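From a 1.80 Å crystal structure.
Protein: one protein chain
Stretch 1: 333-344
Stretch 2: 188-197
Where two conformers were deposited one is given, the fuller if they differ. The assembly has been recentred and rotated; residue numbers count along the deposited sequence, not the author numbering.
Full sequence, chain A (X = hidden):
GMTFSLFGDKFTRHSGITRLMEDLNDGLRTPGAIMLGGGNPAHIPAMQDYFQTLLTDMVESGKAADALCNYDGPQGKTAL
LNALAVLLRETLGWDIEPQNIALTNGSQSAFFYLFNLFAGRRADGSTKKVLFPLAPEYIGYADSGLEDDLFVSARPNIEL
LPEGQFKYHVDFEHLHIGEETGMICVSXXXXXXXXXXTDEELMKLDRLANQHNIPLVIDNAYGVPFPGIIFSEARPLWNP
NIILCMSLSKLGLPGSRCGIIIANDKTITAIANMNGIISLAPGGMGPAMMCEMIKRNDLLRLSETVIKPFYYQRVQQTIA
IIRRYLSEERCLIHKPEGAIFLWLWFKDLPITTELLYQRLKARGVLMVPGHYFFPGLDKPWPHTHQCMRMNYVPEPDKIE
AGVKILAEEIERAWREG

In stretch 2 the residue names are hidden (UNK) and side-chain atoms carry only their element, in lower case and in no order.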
# COMPACT_ATOMS: atom_id res chain seq x y z
N ILE A 333 30.85 -8.68 -16.82
CA ILE A 333 29.44 -8.33 -16.85
C ILE A 333 28.63 -9.58 -16.63
O ILE A 333 28.80 -10.57 -17.34
CB ILE A 333 29.08 -7.70 -18.21
CG1 ILE A 333 29.93 -6.44 -18.48
CG2 ILE A 333 27.58 -7.34 -18.27
CD1 ILE A 333 29.77 -5.86 -19.93
N HIS A 334 27.72 -9.59 -15.65
CA HIS A 334 26.90 -10.79 -15.48
C HIS A 334 26.11 -10.99 -16.77
O HIS A 334 25.61 -10.02 -17.35
CB HIS A 334 25.93 -10.69 -14.31
CG HIS A 334 25.33 -12.01 -13.92
ND1 HIS A 334 24.34 -12.62 -14.66
CD2 HIS A 334 25.61 -12.86 -12.90
CE1 HIS A 334 24.02 -13.78 -14.10
NE2 HIS A 334 24.79 -13.96 -13.04
N LYS A 335 26.03 -12.22 -17.24
CA LYS A 335 25.22 -12.49 -18.45
C LYS A 335 23.82 -11.89 -18.28
O LYS A 335 23.15 -12.15 -17.32
CB LYS A 335 25.14 -13.99 -18.71
CG LYS A 335 24.40 -14.26 -20.02
CD LYS A 335 24.32 -15.74 -20.26
CE LYS A 335 23.77 -15.96 -21.67
NZ LYS A 335 23.73 -17.41 -21.96
N PRO A 336 23.41 -11.00 -19.19
CA PRO A 336 22.13 -10.33 -19.03
C PRO A 336 21.00 -11.21 -19.54
O PRO A 336 20.63 -11.16 -20.70
CB PRO A 336 22.31 -9.06 -19.87
CG PRO A 336 23.17 -9.41 -20.87
CD PRO A 336 24.14 -10.48 -20.36
N GLU A 337 20.45 -12.04 -18.65
CA GLU A 337 19.40 -13.00 -19.07
C GLU A 337 17.98 -12.46 -18.94
O GLU A 337 17.03 -13.07 -19.47
CB GLU A 337 19.59 -14.33 -18.31
CG GLU A 337 20.92 -15.01 -18.62
CD GLU A 337 21.05 -16.33 -17.95
OE1 GLU A 337 21.04 -16.40 -16.72
OE2 GLU A 337 21.17 -17.34 -18.68
N GLY A 338 17.81 -11.30 -18.33
CA GLY A 338 16.54 -10.65 -18.20
C GLY A 338 16.67 -9.45 -17.30
O GLY A 338 17.77 -9.10 -16.85
N ALA A 339 15.52 -8.83 -17.02
CA ALA A 339 15.43 -7.63 -16.24
C ALA A 339 16.13 -6.43 -16.93
O ALA A 339 16.48 -6.48 -18.13
CB ALA A 339 15.88 -7.82 -14.74
N ILE A 340 16.28 -5.36 -16.17
CA ILE A 340 16.65 -4.05 -16.73
C ILE A 340 17.98 -3.49 -16.22
O ILE A 340 18.26 -2.28 -16.35
CB ILE A 340 15.49 -3.02 -16.45
CG1 ILE A 340 15.28 -2.77 -14.94
CG2 ILE A 340 14.18 -3.48 -17.17
CD1 ILE A 340 14.27 -1.61 -14.59
N PHE A 341 18.79 -4.39 -15.66
CA PHE A 341 20.06 -4.02 -15.06
C PHE A 341 21.25 -4.72 -15.68
O PHE A 341 21.12 -5.77 -16.28
CB PHE A 341 20.07 -4.42 -13.58
CG PHE A 341 18.87 -3.92 -12.81
CD1 PHE A 341 18.80 -2.60 -12.39
CD2 PHE A 341 17.80 -4.75 -12.58
CE1 PHE A 341 17.67 -2.13 -11.72
CE2 PHE A 341 16.65 -4.27 -11.90
CZ PHE A 341 16.59 -2.99 -11.48
N LEU A 342 22.41 -4.10 -15.51
CA LEU A 342 23.67 -4.76 -15.74
C LEU A 342 24.41 -4.78 -14.39
O LEU A 342 24.45 -3.79 -13.64
CB LEU A 342 24.51 -4.10 -16.83
CG LEU A 342 23.98 -4.24 -18.25
CD1 LEU A 342 24.84 -3.38 -19.22
CD2 LEU A 342 23.96 -5.72 -18.69
N TRP A 343 24.97 -5.94 -14.09
CA TRP A 343 25.75 -6.16 -12.87
C TRP A 343 27.19 -6.26 -13.30
O TRP A 343 27.59 -7.20 -14.04
CB TRP A 343 25.26 -7.42 -12.19
CG TRP A 343 25.94 -7.86 -10.93
CD1 TRP A 343 26.80 -8.89 -10.78
CD2 TRP A 343 25.70 -7.34 -9.61
NE1 TRP A 343 27.14 -9.03 -9.47
CE2 TRP A 343 26.48 -8.09 -8.73
CE3 TRP A 343 24.93 -6.29 -9.11
CZ2 TRP A 343 26.50 -7.85 -7.35
CZ3 TRP A 343 24.93 -6.05 -7.74
CH2 TRP A 343 25.72 -6.83 -6.88
N LEU A 344 27.97 -5.30 -12.81
CA LEU A 344 29.37 -5.15 -13.18
C LEU A 344 30.27 -5.62 -12.07
O LEU A 344 30.15 -5.15 -10.94
CB LEU A 344 29.68 -3.68 -13.49
CG LEU A 344 28.69 -2.98 -14.46
CD1 LEU A 344 29.09 -1.51 -14.68
CD2 LEU A 344 28.54 -3.76 -15.78
N UNK A 188 13.32 -14.45 -10.73
CA UNK A 188 13.63 -15.01 -12.04
C UNK A 188 12.88 -14.29 -13.15
O UNK A 188 11.67 -14.48 -13.28
c UNK A 188 13.55 -20.72 -14.61
n UNK A 188 14.36 -21.56 -15.21
c UNK A 188 13.83 -17.29 -13.23
n UNK A 188 14.03 -19.65 -13.97
c UNK A 188 13.25 -16.50 -12.09
n UNK A 188 12.24 -20.95 -14.68
c UNK A 188 13.22 -18.69 -13.24
N UNK A 189 13.56 -13.44 -13.93
CA UNK A 189 14.96 -12.97 -13.85
C UNK A 189 15.19 -12.13 -12.62
O UNK A 189 14.25 -11.60 -12.02
c UNK A 189 12.86 -12.86 -15.09
c UNK A 189 13.97 -12.44 -16.01
c UNK A 189 15.14 -12.09 -15.09
N UNK A 190 16.46 -11.99 -12.26
CA UNK A 190 16.84 -11.36 -11.01
C UNK A 190 17.31 -9.91 -11.09
O UNK A 190 18.05 -9.54 -12.00
c UNK A 190 18.50 -11.56 -9.05
c UNK A 190 17.99 -12.18 -10.38
o UNK A 190 17.55 -13.52 -10.15
N UNK A 191 16.81 -9.11 -10.16
CA UNK A 191 17.38 -7.80 -9.84
C UNK A 191 18.32 -8.20 -8.67
O UNK A 191 17.85 -8.65 -7.63
n UNK A 191 15.82 -4.62 -8.52
c UNK A 191 16.77 -5.52 -8.84
o UNK A 191 17.99 -5.31 -8.62
c UNK A 191 16.27 -6.84 -9.42
N UNK A 192 19.63 -7.86 -8.74
CA UNK A 192 20.37 -6.94 -9.61
C UNK A 192 21.22 -7.46 -10.75
O UNK A 192 21.82 -6.65 -11.46
c UNK A 192 21.33 -6.31 -8.59
c UNK A 192 20.50 -8.35 -7.64
c UNK A 192 21.77 -7.50 -7.77
N UNK A 193 21.25 -8.76 -10.95
CA UNK A 193 22.19 -9.38 -11.91
C UNK A 193 21.71 -9.64 -13.30
O UNK A 193 22.51 -9.81 -14.22
c UNK A 193 23.38 -10.60 -10.02
c UNK A 193 22.59 -10.75 -11.34
o UNK A 193 21.41 -11.52 -11.06
N UNK A 194 20.40 -9.72 -13.47
CA UNK A 194 19.81 -10.17 -14.70
C UNK A 194 19.92 -11.70 -14.81
O UNK A 194 19.66 -12.28 -15.90
N UNK A 195 20.31 -12.38 -13.74
CA UNK A 195 20.44 -13.82 -13.79
C UNK A 195 19.09 -14.52 -13.95
O UNK A 195 18.09 -14.08 -13.39
c UNK A 195 21.43 -15.83 -12.62
n UNK A 195 21.03 -16.61 -11.60
c UNK A 195 21.06 -14.35 -12.52
o UNK A 195 22.04 -16.26 -13.60
N UNK A 196 19.12 -15.63 -14.67
CA UNK A 196 17.96 -16.51 -14.78
C UNK A 196 18.37 -17.87 -14.24
O UNK A 196 19.12 -18.63 -14.88
c UNK A 196 17.39 -16.56 -16.21
c UNK A 196 16.39 -17.72 -16.36
c UNK A 196 16.75 -15.23 -16.55
N UNK A 197 17.97 -18.16 -13.01
CA UNK A 197 18.26 -19.44 -12.42
C UNK A 197 17.84 -20.57 -13.39
O UNK A 197 16.77 -20.49 -14.00
c UNK A 197 16.03 -19.28 -11.16
c UNK A 197 17.57 -19.52 -11.03
c UNK A 197 17.91 -20.82 -10.33
c UNK A 197 17.30 -20.92 -8.94
O HOH W 1 24.34 -8.05 -15.93
O HOH W 2 19.99 -19.41 -17.51

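Position 188 carries seven side-chain atoms: three carbons in a row, a nitrogen, then a carbon bearing two more nitrogens. They stay out of reach of stretch 1. That guanidinium makes it Arg188. Its NE and NH2 both donate to the backbone O of position 197, each at 2.9 Å.

Position 189 has three carbons that close a ring onto its own backbone N. Its CB lies 3.7 Å from Gly338 CA and 4.3 Å from Ala339 CB. This is Pro189, and the peptide bond before it is cis. Gly338 has no side chain, and an ideal CB there would fall 2.4 Å from Pro189 CG, a clash.

Position 190 has a first carbon that carries one oxygen and one carbon. Its CA-to-CB bond points away from stretch 1, but its backbone O lies 3.9 Å from Ala339 CB. The fork with a hydroxyl identifies Thr190. That same O accepts a hydrogen bond from the N of position 194 at 2.8 Å, which closes a turn.

Position 191 has two carbons, the second bearing one oxygen and one nitrogen. That second carbon is 3.3 Å from Phe341 CE2, and the oxygen sits over one face of the Phe341 ring. A short amide of this kind could be read as an acid from shape alone, but the elements settle it as Asn191.

Position 192 again has three carbons in a ring with the backbone N. A ring carbon packs 3.5 Å from Trp343 CZ3. The backbone O, 3.5 Å from Phe341 CB, is buried without a polar partner. This is Pro192, also preceded by a cis peptide bond.

Position 193 has a carbon carrying one oxygen and one carbon. Its side chain packs against two rings of stretch 1. CB lies over a face of His334, 4.0 Å from the ring centroid, and the terminal carbon lies over a face of Trp343, 3.8 Å from the centroid of the five-membered ring. This is Thr193. Its OG1 accepts from the N of position 195 at 3.0 Å.

Position 194 has no side-chain atoms. Its O accepts from Glu337 N at 2.9 Å. This is Gly194. Its phi is positive, which favours glycine, and an ideal CB would come within 2.9 Å of Gly338 O.

Position 195 has two carbons, the second with one oxygen and one nitrogen. The oxygen meets the edge of the His334 ring, 3.2 Å from CE1 of His334. This is Asn195.

Position 196 has one carbon carrying two more. One of those two is 3.5 Å from Glu337 CB, and the backbone N donates to Glu337 OE1 at 2.9 Å. This is Val196.

Position 197 has four carbons, forked at the first, with one arm two carbons long. Its CA-to-CB bond points away from stretch 1, which it does not touch. This is Ile197.

The contact joins close backbone packing at Gly338 and Gly194 to ring packing around Thr193. Glu337 fastens it with two direct hydrogen bonds. Water 1 adds a bridge, donating to Thr193 O and His334 O and accepting from Trp343 N.

Stretch 2, residues 188-197: RPTNPTGNVI
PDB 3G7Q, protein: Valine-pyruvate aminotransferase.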